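Local coordinates for microcin B17-processing protein McbB (PDB 6GRI) that forms part of the McbBCD microcin synthetase, the complex that processes the inactive microcin B17 precursor McbA into the active peptide, at the interface of chains A and B and the interface of chains A and C. Sequence-based numbering; all coordinates share one arbitrary frame. Chains: chain A, Microcin B17-processing protein McbB; chain B, Microcin B17-processing protein McbD; chain C, Microcin B17-processing protein McbC.

Contact 1: the interface of chains A and B. Residues chain A 213-215, 218, 221; chain B 2, 4, 6, 12-13, 16, 32, 51, 55.
Chain A enters this interface through the extended residues A:Met213 and A:Ser214, which lead into the short helix 215-220, while chain B meets it with strands 4-5, 15-18 and 28-33 and one side of the long helix 47-66 of its YcaO-family protein, McbD. The junction is a worked example of a hydrophobic knob seated in a partner's groove, and the knob is A:Trp215. With chi2 at 98° its indole stands across its own CA-CB bond and slides in as a flat blade, hiding 116 Å² against chain B. One face takes B:Trp12, whose benzo edge crosses obliquely, CE3 lying 3.5 Å from A:Trp215 CD2 and displaced toward the rim. B:Trp12 in turn has A:Trp215 CB over the centre of its own ring. The opposite face of the A:Trp215 indole is covered from within chain A by A:Leu218, whose CD1 methyl sits over its centre, so the blade is held between a partner's aromatic ring and its own helix. B:Val4 CG1 comes obliquely onto the pyrrole end of A:Trp215, at CD1, from the side of the A:Leu218 face, at 3.5 Å. B:Pro13 approaches the benzo part from the B:Trp12 side, crossing at about a right angle with CG 3.4 Å from A:Trp215 CZ2. At the rim, the B:Ile32 CD1 methyl meets CH2 at the far tip, and in the ring plane B:Ile55 CG2 closes the edge at A:Trp215 CZ3, 3.8 Å away. A:Leu218 is the second knob: CG lies anti to its carbonyl carbon (chi1 -71°), and its two methyls straddle B:Met16 CG, with CD2 also reaching B:Ile2 CG2. No N or O of one chain lies within bonding distance of the other chain's in this patch, so packing appears to carry it. On the chain B side, a hydrogen bond ties the loop beside the indole: B:Ser6 OG donates to B:Pro13 O at 3.1 Å, approaching from above the carbonyl plane.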
# COMPACT_ATOMS: atom_id res chain seq x y z
N MET A 213 16.17 1.17 -4.36
CA MET A 213 17.56 0.68 -4.30
C MET A 213 18.10 0.14 -5.62
O MET A 213 17.69 -0.91 -6.11
CB MET A 213 17.71 -0.40 -3.22
CG MET A 213 17.75 0.13 -1.79
SD MET A 213 19.33 0.89 -1.38
CE MET A 213 19.08 1.27 0.35
N SER A 214 19.05 0.88 -6.18
CA SER A 214 19.87 0.47 -7.31
C SER A 214 21.33 0.63 -6.90
O SER A 214 21.64 1.01 -5.76
CB SER A 214 19.56 1.40 -8.48
OG SER A 214 19.59 2.75 -8.06
N TRP A 215 22.24 0.35 -7.84
CA TRP A 215 23.64 0.72 -7.67
C TRP A 215 23.86 2.24 -7.67
O TRP A 215 24.87 2.71 -7.14
CB TRP A 215 24.54 0.01 -8.68
CG TRP A 215 25.01 -1.29 -8.13
CD1 TRP A 215 24.50 -2.53 -8.38
CD2 TRP A 215 26.07 -1.47 -7.19
NE1 TRP A 215 25.18 -3.48 -7.66
CE2 TRP A 215 26.15 -2.86 -6.92
CE3 TRP A 215 26.96 -0.60 -6.54
CZ2 TRP A 215 27.10 -3.39 -6.04
CZ3 TRP A 215 27.90 -1.13 -5.66
CH2 TRP A 215 27.96 -2.52 -5.42
N LEU A 218 23.48 2.85 -3.98
CA LEU A 218 24.64 2.25 -3.30
C LEU A 218 25.89 3.13 -3.36
O LEU A 218 26.64 3.24 -2.38
CB LEU A 218 24.96 0.86 -3.88
CG LEU A 218 23.98 -0.27 -3.56
CD1 LEU A 218 24.31 -1.51 -4.37
CD2 LEU A 218 23.97 -0.60 -2.08
N LEU A 221 25.45 6.16 -1.04
CA LEU A 221 25.77 5.78 0.34
C LEU A 221 27.27 5.84 0.71
O LEU A 221 27.61 5.93 1.89
CB LEU A 221 25.22 4.39 0.66
CG LEU A 221 23.69 4.21 0.80
CD1 LEU A 221 23.37 2.73 0.98
CD2 LEU A 221 23.13 5.01 1.97
N ILE B 2 18.45 -4.78 1.42
CA ILE B 2 19.02 -4.08 0.25
C ILE B 2 18.72 -4.82 -1.06
O ILE B 2 17.93 -4.34 -1.87
CB ILE B 2 20.52 -3.77 0.41
CG1 ILE B 2 20.68 -2.79 1.58
CG2 ILE B 2 21.10 -3.17 -0.87
CD1 ILE B 2 22.07 -2.72 2.14
N VAL B 4 20.06 -5.81 -4.11
CA VAL B 4 20.26 -5.33 -5.47
C VAL B 4 20.84 -6.46 -6.32
O VAL B 4 21.85 -7.06 -5.96
CB VAL B 4 21.22 -4.11 -5.52
CG1 VAL B 4 21.54 -3.73 -6.97
CG2 VAL B 4 20.62 -2.94 -4.75
N SER B 6 21.85 -7.65 -10.41
CA SER B 6 22.18 -7.21 -11.78
C SER B 6 22.29 -8.43 -12.71
O SER B 6 22.82 -9.47 -12.31
CB SER B 6 23.50 -6.42 -11.77
OG SER B 6 23.49 -5.39 -10.80
N TRP B 12 27.72 -4.31 -13.12
CA TRP B 12 27.59 -4.39 -11.67
C TRP B 12 27.40 -5.83 -11.23
O TRP B 12 26.81 -6.64 -11.97
CB TRP B 12 26.41 -3.51 -11.24
CG TRP B 12 26.65 -2.10 -11.64
CD1 TRP B 12 26.13 -1.44 -12.71
CD2 TRP B 12 27.55 -1.19 -11.00
NE1 TRP B 12 26.63 -0.17 -12.77
CE2 TRP B 12 27.50 0.02 -11.73
CE3 TRP B 12 28.37 -1.27 -9.87
CZ2 TRP B 12 28.25 1.15 -11.37
CZ3 TRP B 12 29.12 -0.14 -9.51
CH2 TRP B 12 29.05 1.04 -10.26
N PRO B 13 27.89 -6.16 -10.02
CA PRO B 13 27.85 -7.55 -9.57
C PRO B 13 26.42 -8.09 -9.44
O PRO B 13 25.46 -7.33 -9.32
CB PRO B 13 28.51 -7.49 -8.20
CG PRO B 13 28.28 -6.11 -7.74
CD PRO B 13 28.37 -5.26 -8.96
N MET B 16 24.23 -7.70 -4.10
CA MET B 16 24.65 -7.03 -2.86
C MET B 16 23.51 -7.24 -1.88
O MET B 16 22.38 -6.86 -2.17
CB MET B 16 24.89 -5.53 -3.12
CG MET B 16 24.54 -4.56 -1.99
SD MET B 16 25.87 -4.32 -0.83
CE MET B 16 24.98 -4.02 0.70
N ILE B 32 28.77 -8.79 -0.98
CA ILE B 32 28.61 -8.68 -2.42
C ILE B 32 29.13 -9.98 -3.00
O ILE B 32 30.13 -10.53 -2.51
CB ILE B 32 29.38 -7.47 -2.96
CG1 ILE B 32 28.80 -6.21 -2.29
CG2 ILE B 32 29.33 -7.40 -4.49
CD1 ILE B 32 29.35 -4.89 -2.79
N ILE B 51 27.76 -1.70 4.93
CA ILE B 51 27.47 -1.53 3.50
C ILE B 51 28.62 -0.85 2.77
O ILE B 51 29.04 -1.31 1.71
CB ILE B 51 26.15 -0.74 3.29
CG1 ILE B 51 24.96 -1.59 3.76
CG2 ILE B 51 25.97 -0.36 1.82
CD1 ILE B 51 23.78 -0.78 4.24
N ILE B 55 30.97 -2.48 -0.21
CA ILE B 55 31.06 -1.86 -1.51
C ILE B 55 32.53 -1.53 -1.75
O ILE B 55 33.08 -1.90 -2.79
CB ILE B 55 30.18 -0.60 -1.66
CG1 ILE B 55 28.70 -0.98 -1.55
CG2 ILE B 55 30.43 0.04 -3.02
CD1 ILE B 55 27.76 0.21 -1.41

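Contact 2: the interface of chains A and C. Residues chain A 286-288, 290, 293-294; chain C 250-252.
C:Arg252, on a loop of the nitroreductase-family protein McbC between helix 240-246 and strand 254-263, is the main polar contributor to this patch, where it meets the C-terminal tail of McbB. The charged network begins within chain C. C:Arg252, bent at chi3, turns its guanidinium back alongside C:Asp250 and grips the carboxylate side-on: NE donates to OD1 at 2.8 Å, nearly straight at 171°, and NH2 donates to OD2 at 2.6 Å. Each carboxylate oxygen offers its syn lone pair, and both lie close to the guanidinium plane, so the pair holds the guanidinium in the orientation it presents to chain A. The same NH2 also points toward A:Glu294 OE2 in a weak, stretched salt bridge of 3.5 Å, the carboxylate plane turned 80° from the guanidinium. NH2 thus lies between two acidic groups, an arrangement that would favour a charged arginine and may ease the repulsion between the acids.

Hydrogen bonding to the main chain uses the other terminal nitrogen. C:Arg252 NH1 donates to the carbonyl oxygen A:Gln288 O at 3.0 Å in a somewhat bent bond; the donor stands above the carbonyl plane, although the acceptor stays near the guanidinium plane. Because a peptide oxygen is read, this bond may depend more on the backbone path of the tail than on the side chain there.

Apolar packing completes the contact. A:Leu293 crosses the arginine stem obliquely, its CD1 methyl 3.6 Å from C:Arg252 CD, while CD2 packs against C:Gln251 CB and, on its own side, covers the A:His286 imidazole over its centre. The ring's edge faces C:Gln251: A:His286 CE1 comes to 3.3 Å from the amide oxygen OE1, which lies in the ring plane, with ring and amide planes 81° apart.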
# COMPACT_ATOMS: atom_id res chain seq x y z
N HIS A 286 11.20 1.08 10.00
CA HIS A 286 12.64 1.30 10.07
C HIS A 286 13.28 1.14 8.69
O HIS A 286 13.01 0.16 7.99
CB HIS A 286 13.29 0.32 11.06
CG HIS A 286 12.90 0.59 12.48
ND1 HIS A 286 12.02 -0.21 13.18
CD2 HIS A 286 13.24 1.60 13.32
CE1 HIS A 286 11.86 0.29 14.40
NE2 HIS A 286 12.58 1.39 14.50
N TRP A 287 14.04 2.15 8.28
CA TRP A 287 14.93 2.08 7.10
C TRP A 287 16.03 1.04 7.35
O TRP A 287 16.73 1.09 8.37
CB TRP A 287 15.54 3.46 6.83
CG TRP A 287 16.39 3.59 5.62
CD1 TRP A 287 16.22 2.97 4.44
CD2 TRP A 287 17.55 4.44 5.46
NE1 TRP A 287 17.20 3.36 3.55
CE2 TRP A 287 18.02 4.27 4.15
CE3 TRP A 287 18.22 5.33 6.31
CZ2 TRP A 287 19.14 4.95 3.66
CZ3 TRP A 287 19.35 6.01 5.82
CH2 TRP A 287 19.79 5.81 4.51
N GLN A 288 16.17 0.10 6.42
CA GLN A 288 17.18 -0.95 6.55
C GLN A 288 18.60 -0.41 6.83
O GLN A 288 19.33 -0.99 7.65
CB GLN A 288 17.15 -1.86 5.31
CG GLN A 288 17.52 -1.18 4.00
CD GLN A 288 16.84 -1.81 2.78
OE1 GLN A 288 16.33 -2.94 2.82
NE2 GLN A 288 16.84 -1.07 1.67
N CYS A 290 19.40 2.66 8.20
CA CYS A 290 19.50 3.50 9.41
C CYS A 290 20.04 2.75 10.60
O CYS A 290 19.87 1.55 10.72
CB CYS A 290 18.13 4.03 9.78
SG CYS A 290 18.13 5.39 10.94
N LEU A 293 18.23 1.62 15.51
CA LEU A 293 17.95 0.38 16.26
C LEU A 293 19.20 -0.15 16.96
O LEU A 293 19.10 -0.74 18.03
CB LEU A 293 17.43 -0.74 15.35
CG LEU A 293 16.23 -0.42 14.45
CD1 LEU A 293 16.64 -0.20 12.99
CD2 LEU A 293 15.22 -1.55 14.55
N GLU A 294 20.35 0.03 16.32
CA GLU A 294 21.60 -0.51 16.82
C GLU A 294 22.15 0.30 17.99
O GLU A 294 22.96 -0.21 18.76
CB GLU A 294 22.64 -0.58 15.70
CG GLU A 294 22.26 -1.56 14.60
CD GLU A 294 23.13 -1.42 13.36
OE1 GLU A 294 23.40 -0.27 12.93
OE2 GLU A 294 23.53 -2.48 12.82
N ASP C 250 15.99 -7.00 16.45
CA ASP C 250 16.13 -6.04 15.37
C ASP C 250 14.84 -6.07 14.56
O ASP C 250 14.51 -7.08 13.92
CB ASP C 250 17.32 -6.42 14.49
CG ASP C 250 17.83 -5.26 13.68
OD1 ASP C 250 17.05 -4.36 13.28
OD2 ASP C 250 19.05 -5.23 13.43
N GLN C 251 14.10 -4.97 14.57
CA GLN C 251 12.76 -4.93 13.95
C GLN C 251 12.80 -4.95 12.43
O GLN C 251 11.81 -5.31 11.80
CB GLN C 251 11.98 -3.72 14.46
CG GLN C 251 11.78 -3.75 15.97
CD GLN C 251 11.21 -2.46 16.49
OE1 GLN C 251 10.13 -2.04 16.07
NE2 GLN C 251 11.93 -1.82 17.40
N ARG C 252 13.96 -4.61 11.86
CA ARG C 252 14.22 -4.73 10.42
C ARG C 252 14.18 -6.17 9.91
O ARG C 252 14.01 -6.40 8.71
CB ARG C 252 15.59 -4.17 10.08
CG ARG C 252 15.79 -2.69 10.35
CD ARG C 252 17.25 -2.31 10.15
NE ARG C 252 18.12 -2.84 11.20
CZ ARG C 252 19.42 -2.56 11.32
NH1 ARG C 252 20.02 -1.74 10.46
NH2 ARG C 252 20.12 -3.10 12.31

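The centres of contact 1 and contact 2 are about 18 Å apart. They share no residues, yet both draw on chain A, so this copy of McbB meets McbD and McbC with two separate stretches of its sequence: helix 215-220 with the residues flanking it at contact 1, and the tail beyond strand 279-282 at contact 2. Their closeness places this McbB chain where the other two subunits converge, which suggests that it works partly as a bridge holding the YcaO-family and nitroreductase-family proteins together in the synthetase.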